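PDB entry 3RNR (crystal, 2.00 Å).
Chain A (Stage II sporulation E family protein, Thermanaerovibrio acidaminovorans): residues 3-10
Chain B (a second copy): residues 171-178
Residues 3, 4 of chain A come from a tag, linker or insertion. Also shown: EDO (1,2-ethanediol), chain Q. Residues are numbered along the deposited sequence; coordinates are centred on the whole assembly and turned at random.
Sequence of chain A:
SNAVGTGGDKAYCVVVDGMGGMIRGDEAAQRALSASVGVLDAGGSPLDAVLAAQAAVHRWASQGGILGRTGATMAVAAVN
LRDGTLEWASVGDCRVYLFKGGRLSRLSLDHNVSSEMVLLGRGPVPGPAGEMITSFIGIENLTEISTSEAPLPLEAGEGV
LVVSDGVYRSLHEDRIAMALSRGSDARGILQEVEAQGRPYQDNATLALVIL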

# COMPACT_ATOMS: atom_id res chain seq x y z
N ALA A 3 0.45 -2.21 -4.75
CA ALA A 3 0.28 -1.81 -3.36
C ALA A 3 -0.93 -2.52 -2.78
O ALA A 3 -1.86 -2.85 -3.50
CB ALA A 3 0.11 -0.31 -3.28
N VAL A 4 -0.91 -2.74 -1.47
CA VAL A 4 -2.09 -3.18 -0.76
C VAL A 4 -2.08 -2.43 0.55
O VAL A 4 -1.03 -1.99 1.03
CB VAL A 4 -2.14 -4.71 -0.45
CG1 VAL A 4 -1.90 -5.53 -1.72
CG2 VAL A 4 -1.15 -5.06 0.60
N GLY A 5 -3.25 -2.29 1.14
CA GLY A 5 -3.34 -1.55 2.37
C GLY A 5 -4.71 -1.65 2.95
O GLY A 5 -5.61 -2.27 2.37
N THR A 6 -4.87 -1.07 4.13
CA THR A 6 -6.16 -1.02 4.77
C THR A 6 -6.32 0.39 5.31
O THR A 6 -5.36 0.99 5.80
CB THR A 6 -6.26 -2.05 5.91
OG1 THR A 6 -5.41 -1.66 6.99
CG2 THR A 6 -5.83 -3.41 5.44
N GLY A 7 -7.53 0.92 5.17
CA GLY A 7 -7.90 2.18 5.78
C GLY A 7 -9.41 2.34 5.60
O GLY A 7 -9.98 1.78 4.67
N GLY A 8 -10.04 3.12 6.46
CA GLY A 8 -11.48 3.34 6.35
C GLY A 8 -12.32 2.07 6.29
O GLY A 8 -13.29 2.01 5.54
N ASP A 9 -11.95 1.06 7.08
CA ASP A 9 -12.64 -0.23 7.13
C ASP A 9 -12.64 -1.04 5.82
O ASP A 9 -13.48 -1.92 5.60
CB ASP A 9 -14.07 -0.04 7.67
CG ASP A 9 -14.08 0.62 9.05
OD1 ASP A 9 -13.57 -0.01 10.01
OD2 ASP A 9 -14.56 1.76 9.18
N LYS A 10 -11.66 -0.77 4.97
CA LYS A 10 -11.51 -1.55 3.75
C LYS A 10 -10.08 -2.01 3.60
O LYS A 10 -9.16 -1.35 4.09
CB LYS A 10 -11.93 -0.75 2.52
CG LYS A 10 -13.43 -0.45 2.50
CD LYS A 10 -14.03 -0.70 1.13
CE LYS A 10 -13.51 0.28 0.10
NZ LYS A 10 -13.70 1.70 0.52
N LEU B 171 -11.30 3.92 15.96
CA LEU B 171 -11.65 2.51 15.82
C LEU B 171 -11.97 2.12 14.38
O LEU B 171 -12.86 2.69 13.75
CB LEU B 171 -12.82 2.15 16.75
CG LEU B 171 -12.62 2.55 18.22
CD1 LEU B 171 -13.75 2.02 19.08
CD2 LEU B 171 -11.27 2.07 18.73
N HIS B 172 -11.23 1.15 13.85
CA HIS B 172 -11.45 0.65 12.50
C HIS B 172 -11.15 -0.84 12.41
O HIS B 172 -10.37 -1.37 13.20
CB HIS B 172 -10.57 1.41 11.49
CG HIS B 172 -11.00 2.82 11.25
ND1 HIS B 172 -12.07 3.15 10.45
CD2 HIS B 172 -10.50 4.00 11.71
CE1 HIS B 172 -12.21 4.47 10.42
NE2 HIS B 172 -11.27 5.00 11.18
N GLU B 173 -11.78 -1.50 11.44
CA GLU B 173 -11.41 -2.86 11.06
C GLU B 173 -10.23 -2.77 10.11
O GLU B 173 -10.25 -1.97 9.18
CB GLU B 173 -12.58 -3.54 10.33
CG GLU B 173 -13.65 -4.09 11.24
CD GLU B 173 -13.11 -5.14 12.19
OE1 GLU B 173 -12.51 -6.13 11.70
OE2 GLU B 173 -13.26 -4.97 13.42
N ASP B 174 -9.21 -3.58 10.34
CA ASP B 174 -8.09 -3.63 9.39
C ASP B 174 -7.50 -5.04 9.26
O ASP B 174 -8.08 -6.00 9.74
CB ASP B 174 -7.03 -2.56 9.72
CG ASP B 174 -6.21 -2.89 10.96
OD1 ASP B 174 -5.23 -2.15 11.22
OD2 ASP B 174 -6.52 -3.88 11.66
N ARG B 175 -6.37 -5.13 8.58
CA ARG B 175 -5.69 -6.40 8.33
C ARG B 175 -4.19 -6.12 8.36
O ARG B 175 -3.76 -4.97 8.26
CB ARG B 175 -6.10 -6.97 6.96
CG ARG B 175 -7.58 -7.36 6.85
CD ARG B 175 -7.84 -8.65 7.60
NE ARG B 175 -9.19 -9.19 7.41
CZ ARG B 175 -10.25 -8.79 8.11
NH1 ARG B 175 -10.14 -7.83 9.02
NH2 ARG B 175 -11.43 -9.34 7.89
N ILE B 176 -3.38 -7.17 8.48
CA ILE B 176 -1.93 -6.99 8.40
C ILE B 176 -1.53 -6.83 6.93
O ILE B 176 -2.05 -7.52 6.08
CB ILE B 176 -1.23 -8.21 8.98
CG1 ILE B 176 -1.72 -8.45 10.42
CG2 ILE B 176 0.29 -8.02 8.93
CD1 ILE B 176 -1.32 -9.79 10.99
N ALA B 177 -0.62 -5.90 6.63
CA ALA B 177 -0.15 -5.77 5.25
C ALA B 177 1.29 -6.28 5.17
O ALA B 177 2.12 -5.89 5.99
CB ALA B 177 -0.23 -4.32 4.78
N MSE B 178 1.59 -7.15 4.21
CA MSE B 178 2.92 -7.73 4.12
C MSE B 178 3.39 -7.77 2.68
O MSE B 178 2.62 -8.14 1.79
CB MSE B 178 2.94 -9.19 4.62
CG MSE B 178 2.15 -9.48 5.87
SE MSE B 178 2.14 -11.43 6.18
CE MSE B 178 1.46 -12.00 4.46
C1 EDO Q . -8.29 -6.70 13.08
O1 EDO Q . -8.98 -5.44 13.18
C2 EDO Q . -9.23 -7.76 12.52
O2 EDO Q . -8.51 -8.94 12.12
O HOH W 1 -5.14 0.04 9.16
O HOH W 2 -9.38 0.36 8.12

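How do the two backbones meet? They run in nearly opposite senses, 166° apart end to end, yet no backbone-to-backbone hydrogen bond joins them. The strand of chain A leads into a type I' turn from G7(A) to K10(A), closed by G7(A) N to K10(A) O at 3.0 Å and K10(A) N to G7(A) O at 3.1 Å. G8(A) and D9(A) both have positive phi, a conformation that by itself favours glycine at G8(A). The turn brings the CA of D9(A) to 4.9 Å from the CA of E173(B), and D9(A) CA makes a CA-H...O contact of 3.6 Å with E173(B) O.

What anchors the turn to chain B? The carboxylate of D9(A) receives two hydrogen bonds from consecutive residues: E173(B) N donates to OD1 at 2.7 Å, and H172(B) ND1 donates to OD2 at 3.1 Å. Although the CA-to-CB bond of D9(A) points sideways, its m rotamer brings the carboxylate near chain B, with OD2 at the imidazole edge. Water 2 adds a bridge, accepting from D9(A) N at 2.9 Å and donating to E173(B) O at 2.7 Å.

What fills the contact along the strand? T6(A) points toward chain B and packs its CG2 against R175(B) CB at 3.9 Å, while its OG1 lies 3.3 Å from D174(B) CB. Water 1 links the polar groups, donating to T6(A) OG1 at 2.8 Å and to D174(B) OD1 at 3.0 Å. Farther along, CG2 of V4(A), a tag residue, meets A177(B) CB at 4.3 Å, a small apolar contact.

Where does the arginine go? The end of R175(B) leads away from chain A and turns back on its own chain, where NH1 donates to D174(B) O at 2.8 Å. A long salt bridge, 4.0 Å from R175(B) NH1 to E173(B) OE1, accompanies it.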